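Local coordinates for protein beta-glycosidase (Bacteroides caccae, PDB 6T2R) that cleaves mucin O-glycans internally as a family 16 endo-beta-galactosidase, an activity with which a human gut bacterium initiates mucin breakdown, at residues Asp64-Glu69 against Lys78-Asp83; Gln58-Phe63 against Tyr92-Leu97. All coordinates share one frame; numbering follows the deposited sequence.

Contact 1: Asp64-Glu69 against Lys78-Asp83. With SO4 (sulfate ion), chain C.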
loop_
_atom_site.group_PDB
_atom_site.type_symbol
_atom_site.label_atom_id
_atom_site.label_comp_id
_atom_site.label_asym_id
_atom_site.label_seq_id
_atom_site.Cartn_x
_atom_site.Cartn_y
_atom_site.Cartn_z
ATOM N N ASP A 64 -9.487 1.090 -17.491
ATOM C CA ASP A 64 -9.643 2.326 -18.307
ATOM C C ASP A 64 -8.346 3.141 -18.306
ATOM O O ASP A 64 -7.918 3.579 -17.221
ATOM C CB ASP A 64 -10.796 3.207 -17.809
ATOM C CG ASP A 64 -11.255 4.129 -18.911
ATOM O OD1 ASP A 64 -10.370 4.777 -19.538
ATOM O OD2 ASP A 64 -12.475 4.145 -19.179
ATOM N N ASP A 65 -7.828 3.451 -19.498
ATOM C CA ASP A 65 -6.580 4.235 -19.690
ATOM C C ASP A 65 -6.703 5.613 -19.041
ATOM O O ASP A 65 -5.683 6.210 -18.676
ATOM C CB ASP A 65 -6.230 4.365 -21.167
ATOM C CG ASP A 65 -5.697 3.081 -21.749
ATOM O OD1 ASP A 65 -5.155 2.274 -20.975
ATOM O OD2 ASP A 65 -5.822 2.899 -22.974
ATOM N N ARG A 66 -7.906 6.104 -18.865
ATOM C CA ARG A 66 -8.100 7.441 -18.262
ATOM C C ARG A 66 -7.786 7.404 -16.764
ATOM O O ARG A 66 -7.864 8.476 -16.138
ATOM C CB ARG A 66 -9.515 7.936 -18.535
ATOM C CG ARG A 66 -9.764 8.326 -19.990
ATOM C CD ARG A 66 -11.229 8.631 -20.227
ATOM N NE ARG A 66 -11.994 7.442 -19.882
ATOM C CZ ARG A 66 -13.324 7.364 -19.714
ATOM N NH1 ARG A 66 -14.109 8.423 -19.858
ATOM N NH2 ARG A 66 -13.877 6.205 -19.399
ATOM N N CYS A 67 -7.459 6.242 -16.195
ATOM C CA CYS A 67 -7.163 6.133 -14.742
ATOM C C CYS A 67 -5.639 6.090 -14.490
ATOM O O CYS A 67 -5.212 6.034 -13.324
ATOM C CB CYS A 67 -7.876 4.922 -14.161
ATOM S SG CYS A 67 -9.678 5.117 -14.089
ATOM N N TYR A 68 -4.838 6.102 -15.547
ATOM C CA TYR A 68 -3.376 5.825 -15.506
ATOM C C TYR A 68 -2.645 6.871 -16.346
ATOM O O TYR A 68 -3.160 7.235 -17.405
ATOM C CB TYR A 68 -3.088 4.438 -16.058
ATOM C CG TYR A 68 -3.789 3.356 -15.297
ATOM C CD1 TYR A 68 -5.102 3.030 -15.574
ATOM C CD2 TYR A 68 -3.144 2.681 -14.278
ATOM C CE1 TYR A 68 -5.756 2.030 -14.871
ATOM C CE2 TYR A 68 -3.795 1.712 -13.536
ATOM C CZ TYR A 68 -5.094 1.370 -13.845
ATOM O OH TYR A 68 -5.708 0.379 -13.145
ATOM N N GLU A 69 -1.517 7.370 -15.854
ATOM C CA GLU A 69 -0.618 8.268 -16.617
ATOM C C GLU A 69 0.825 8.082 -16.144
ATOM O O GLU A 69 1.021 7.824 -14.962
ATOM C CB GLU A 69 -1.097 9.706 -16.506
ATOM C CG GLU A 69 -0.459 10.577 -17.558
ATOM C CD GLU A 69 -0.812 12.048 -17.470
ATOM O OE1 GLU A 69 -0.099 12.852 -18.115
ATOM O OE2 GLU A 69 -1.784 12.384 -16.731
ATOM N N LYS A 78 -5.545 7.714 -11.065
ATOM C CA LYS A 78 -6.615 8.756 -10.983
ATOM C C LYS A 78 -7.923 8.103 -10.567
ATOM O O LYS A 78 -8.096 6.903 -10.831
ATOM C CB LYS A 78 -6.801 9.500 -12.306
ATOM C CG LYS A 78 -5.505 9.961 -12.948
ATOM C CD LYS A 78 -5.628 10.367 -14.418
ATOM C CE LYS A 78 -4.266 10.636 -15.014
ATOM N NZ LYS A 78 -4.374 11.098 -16.420
ATOM N N GLY A 79 -8.741 8.880 -9.882
ATOM C CA GLY A 79 -10.156 8.589 -9.623
ATOM C C GLY A 79 -11.023 9.553 -10.438
ATOM O O GLY A 79 -10.781 10.749 -10.353
ATOM N N ILE A 80 -11.967 9.041 -11.226
ATOM C CA ILE A 80 -12.802 9.842 -12.161
ATOM C C ILE A 80 -14.266 9.392 -12.072
ATOM O O ILE A 80 -14.560 8.249 -11.670
ATOM C CB ILE A 80 -12.265 9.698 -13.594
ATOM C CG1 ILE A 80 -12.469 8.274 -14.115
ATOM C CG2 ILE A 80 -10.813 10.144 -13.671
ATOM C CD1 ILE A 80 -11.840 8.005 -15.447
ATOM N N VAL A 81 -15.160 10.275 -12.478
ATOM C CA VAL A 81 -16.585 9.948 -12.694
ATOM C C VAL A 81 -16.654 9.017 -13.899
ATOM O O VAL A 81 -16.044 9.358 -14.903
ATOM C CB VAL A 81 -17.417 11.202 -12.964
ATOM C CG1 VAL A 81 -18.885 10.809 -13.037
ATOM C CG2 VAL A 81 -17.174 12.298 -11.942
ATOM N N ASN A 82 -17.357 7.895 -13.780
ATOM C CA ASN A 82 -17.599 6.945 -14.889
ATOM C C ASN A 82 -18.758 7.452 -15.757
ATOM O O ASN A 82 -19.786 7.784 -15.193
ATOM C CB ASN A 82 -17.984 5.590 -14.325
ATOM C CG ASN A 82 -18.155 4.534 -15.385
ATOM O OD1 ASN A 82 -17.888 4.783 -16.551
ATOM N ND2 ASN A 82 -18.612 3.363 -14.985
ATOM N N ASP A 83 -18.638 7.399 -17.082
ATOM C CA ASP A 83 -19.768 7.718 -17.994
ATOM C C ASP A 83 -20.363 6.443 -18.594
ATOM O O ASP A 83 -20.840 6.555 -19.703
ATOM C CB ASP A 83 -19.338 8.662 -19.111
ATOM C CG ASP A 83 -17.841 8.671 -19.297
ATOM O OD1 ASP A 83 -17.257 7.575 -19.514
ATOM O OD2 ASP A 83 -17.273 9.764 -19.151
HETATM S S SO4 C . -17.704 -0.394 -15.305
HETATM O O1 SO4 C . -16.326 -0.015 -15.288
HETATM O O2 SO4 C . -18.497 0.539 -16.110
HETATM O O3 SO4 C . -17.794 -1.714 -15.876
HETATM O O4 SO4 C . -18.227 -0.391 -13.953
#
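The Arg-66 guanidinium has the CD1 methyl of Ile-80 over one face and a carboxylate at two places on its edge, both near its plane. Across the contact, Arg-66 NH1 donates to the syn lone pair of Asp-83 OD1 (3.3 Å), with the two planar groups only 22° apart. The Arg-66 chain bends at chi3 (-59°), which turns the guanidinium back to grip Asp-64 side-on: NE points straight at OD1 (3.1 Å) and NH2 at OD2, both from above the carboxylate plane. OD1 also accepts from the backbone N of Arg-66, closing an Asx turn, so the Asp-64 carboxylate takes three bonds, two at OD1, all from Arg-66. Next to this ion network, Ile-80 CD1 packs 3.9 Å from Cys-67 SG and equally close to Arg-66 CB. At the other end the extended Lys-78 chain passes Arg-66 O, its CD at 3.4 Å, and brings NZ to Glu-69 OE2 (2.9 Å) on the anti side, tilted out of the carboxylate plane; Arg-71 bridges the same oxygen. Lys-78 N donates to Cys-67 O (2.8 Å). Asn-82 ND2, bonded also to Ala-90 O, meets O2 (3.0 Å) of a sulfate ion probably from the crystallisation liquor, which Arg-52 also binds. Here a short 3-10 turn leads into the surface beta hairpin of strands 68-71 and 74-81, its open end tied by backbone bonding and salt bridges.

Contact 2: Gln58-Phe63 against Tyr92-Leu97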
loop_
_atom_site.group_PDB
_atom_site.type_symbol
_atom_site.label_atom_id
_atom_site.label_comp_id
_atom_site.label_asym_id
_atom_site.label_seq_id
_atom_site.Cartn_x
_atom_site.Cartn_y
_atom_site.Cartn_z
ATOM N N GLN A 58 -12.051 -2.195 -3.879
ATOM C CA GLN A 58 -11.831 -2.777 -5.226
ATOM C C GLN A 58 -13.031 -2.513 -6.154
ATOM O O GLN A 58 -12.931 -2.872 -7.341
ATOM C CB GLN A 58 -11.534 -4.262 -5.091
ATOM C CG GLN A 58 -10.574 -4.743 -6.165
ATOM C CD GLN A 58 -10.383 -6.223 -6.064
ATOM O OE1 GLN A 58 -10.886 -6.838 -5.131
ATOM N NE2 GLN A 58 -9.646 -6.784 -7.013
ATOM N N ASN A 59 -14.113 -1.960 -5.591
ATOM C CA ASN A 59 -15.337 -1.447 -6.256
ATOM C C ASN A 59 -15.130 -0.736 -7.584
ATOM O O ASN A 59 -16.041 -0.784 -8.420
ATOM C CB ASN A 59 -15.904 -0.246 -5.498
ATOM C CG ASN A 59 -17.031 -0.757 -4.691
ATOM O OD1 ASN A 59 -17.316 -1.914 -4.866
ATOM N ND2 ASN A 59 -17.638 0.052 -3.862
ATOM N N THR A 60 -14.116 0.105 -7.637
ATOM C CA THR A 60 -13.964 1.148 -8.674
ATOM C C THR A 60 -12.814 0.788 -9.611
ATOM O O THR A 60 -12.576 1.569 -10.583
ATOM C CB THR A 60 -13.738 2.476 -7.952
ATOM O OG1 THR A 60 -12.611 2.298 -7.075
ATOM C CG2 THR A 60 -14.978 2.912 -7.195
ATOM N N GLN A 61 -12.089 -0.297 -9.292
ATOM C CA GLN A 61 -10.781 -0.602 -9.932
ATOM C C GLN A 61 -11.092 -0.860 -11.393
ATOM O O GLN A 61 -12.180 -1.427 -11.643
ATOM C CB GLN A 61 -10.087 -1.756 -9.223
ATOM C CG GLN A 61 -9.723 -1.421 -7.776
ATOM C CD GLN A 61 -8.718 -0.296 -7.568
ATOM O OE1 GLN A 61 -7.805 -0.095 -8.374
ATOM N NE2 GLN A 61 -8.884 0.449 -6.476
ATOM N N SER A 62 -10.255 -0.364 -12.293
ATOM C CA SER A 62 -10.608 -0.231 -13.740
ATOM C C SER A 62 -9.375 -0.408 -14.619
ATOM O O SER A 62 -8.273 0.028 -14.202
ATOM C CB SER A 62 -11.252 1.084 -13.995
ATOM O OG SER A 62 -11.378 1.341 -15.371
ATOM N N PHE A 63 -9.571 -0.988 -15.804
ATOM C CA PHE A 63 -8.530 -1.089 -16.863
ATOM C C PHE A 63 -8.582 0.156 -17.759
ATOM O O PHE A 63 -7.726 0.309 -18.609
ATOM C CB PHE A 63 -8.670 -2.387 -17.659
ATOM C CG PHE A 63 -8.336 -3.633 -16.874
ATOM C CD1 PHE A 63 -7.610 -3.572 -15.692
ATOM C CD2 PHE A 63 -8.751 -4.874 -17.321
ATOM C CE1 PHE A 63 -7.319 -4.721 -14.979
ATOM C CE2 PHE A 63 -8.444 -6.023 -16.609
ATOM C CZ PHE A 63 -7.726 -5.946 -15.443
ATOM N N TYR A 92 -17.875 5.416 -10.096
ATOM C CA TYR A 92 -16.520 6.012 -10.161
ATOM C C TYR A 92 -15.525 4.938 -10.576
ATOM O O TYR A 92 -15.762 3.751 -10.272
ATOM C CB TYR A 92 -16.151 6.607 -8.810
ATOM C CG TYR A 92 -17.143 7.617 -8.322
ATOM C CD1 TYR A 92 -17.118 8.905 -8.807
ATOM C CD2 TYR A 92 -18.089 7.307 -7.363
ATOM C CE1 TYR A 92 -18.021 9.865 -8.380
ATOM C CE2 TYR A 92 -18.989 8.261 -6.905
ATOM C CZ TYR A 92 -18.975 9.538 -7.441
ATOM O OH TYR A 92 -19.836 10.519 -7.026
ATOM N N LEU A 93 -14.475 5.359 -11.277
ATOM C CA LEU A 93 -13.369 4.511 -11.793
ATOM C C LEU A 93 -12.041 4.962 -11.160
ATOM O O LEU A 93 -11.763 6.206 -11.149
ATOM C CB LEU A 93 -13.295 4.645 -13.309
ATOM C CG LEU A 93 -14.552 4.228 -14.055
ATOM C CD1 LEU A 93 -14.360 4.440 -15.553
ATOM C CD2 LEU A 93 -14.909 2.769 -13.745
ATOM N N THR A 94 -11.245 4.013 -10.654
ATOM C CA THR A 94 -9.926 4.328 -10.055
ATOM C C THR A 94 -8.869 3.432 -10.687
ATOM O O THR A 94 -9.211 2.311 -11.140
ATOM C CB THR A 94 -9.918 4.189 -8.524
ATOM O OG1 THR A 94 -10.216 2.820 -8.207
ATOM C CG2 THR A 94 -10.867 5.153 -7.846
ATOM N N GLY A 95 -7.643 3.947 -10.742
ATOM C CA GLY A 95 -6.464 3.199 -11.215
ATOM C C GLY A 95 -5.697 2.643 -10.029
ATOM O O GLY A 95 -5.676 3.305 -8.955
ATOM N N GLY A 96 -5.128 1.453 -10.213
ATOM C CA GLY A 96 -4.289 0.740 -9.241
ATOM C C GLY A 96 -3.352 -0.225 -9.940
ATOM O O GLY A 96 -3.718 -0.738 -11.019
ATOM N N LEU A 97 -2.148 -0.381 -9.383
ATOM C CA LEU A 97 -1.153 -1.374 -9.816
ATOM C C LEU A 97 -0.832 -2.309 -8.645
ATOM O O LEU A 97 -0.812 -1.834 -7.482
ATOM C CB LEU A 97 0.118 -0.670 -10.269
ATOM C CG LEU A 97 0.034 0.226 -11.509
ATOM C CD1 LEU A 97 1.435 0.727 -11.836
ATOM C CD2 LEU A 97 -0.533 -0.489 -12.728
#
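Thr-60 and Thr-94 meet hydroxyl to hydroxyl, OG1 to OG1 at 2.7 Å, in a hydrogen bond whose donor could be either residue. In both threonines OG1 lies between the backbone N and the carbonyl carbon (chi1 55° and 62°), which turns the two oxygens toward each other. Just beside them Thr-94 N donates to Thr-60 O (2.8 Å) from well above the carbonyl plane, and Leu-93 CA brings a CA-H...O contact to the same oxygen, 3.3 Å away. The CG2 methyl of Thr-60 presses on Tyr-92 O, also at 3.3 Å, so every side-chain heavy atom of Thr-60 has a close neighbour on the strand. Gln-61 bridges to Thr-94 through the backbone and starts out away from the strand, but a bend at chi2 (-64°) folds its amide back. NE2 finds its acceptors in Met-234 O and Trp-57 O, which hold the amide while Gln-61 OE1 rests 3.7 Å from the bare CA of Gly-96. Packing is looser at Ser-62, whose CB lies 4.0 Å from Leu-93 CD2 and whose OG turns to Asp-64 N instead. Toward solvent the segments part: Gln-58 and Asn-59, both partly exposed, lead a type I turn closed by a weak bond from Gln-61 N to Gln-58 O. The Tyr-92 side chain, for its part, leads away from the loop to pack on Val-244 and Leu-249. The loop 58-63, which follows strand 48-49, thus lies against strand 92-98, whose Gly-95 bonds through its backbone to Lys-78 of strand 74-81 and to Met-234 just beyond strand 228-233.

Contact 1 is a surface contact and contact 2 a buried one, their centres about 8 Å apart on the same side of the chain's centre. They share a sheet: strands 74-81 and 92-98 are antiparallel neighbours, joined where Ile-80 N meets Leu-93 O. In sequence, contact 1 is nested inside the loop that contact 2 closes. Its chemistry is mostly ionic, with salt bridges at either end of a small apolar patch, whereas contact 2 relies on paired hydroxyls and backbone groups. Tyr-68 connects them, its OH lying 2.8 Å from Ser-62 O in a probable hydrogen bond while its CZ packs on Gly-95 CA.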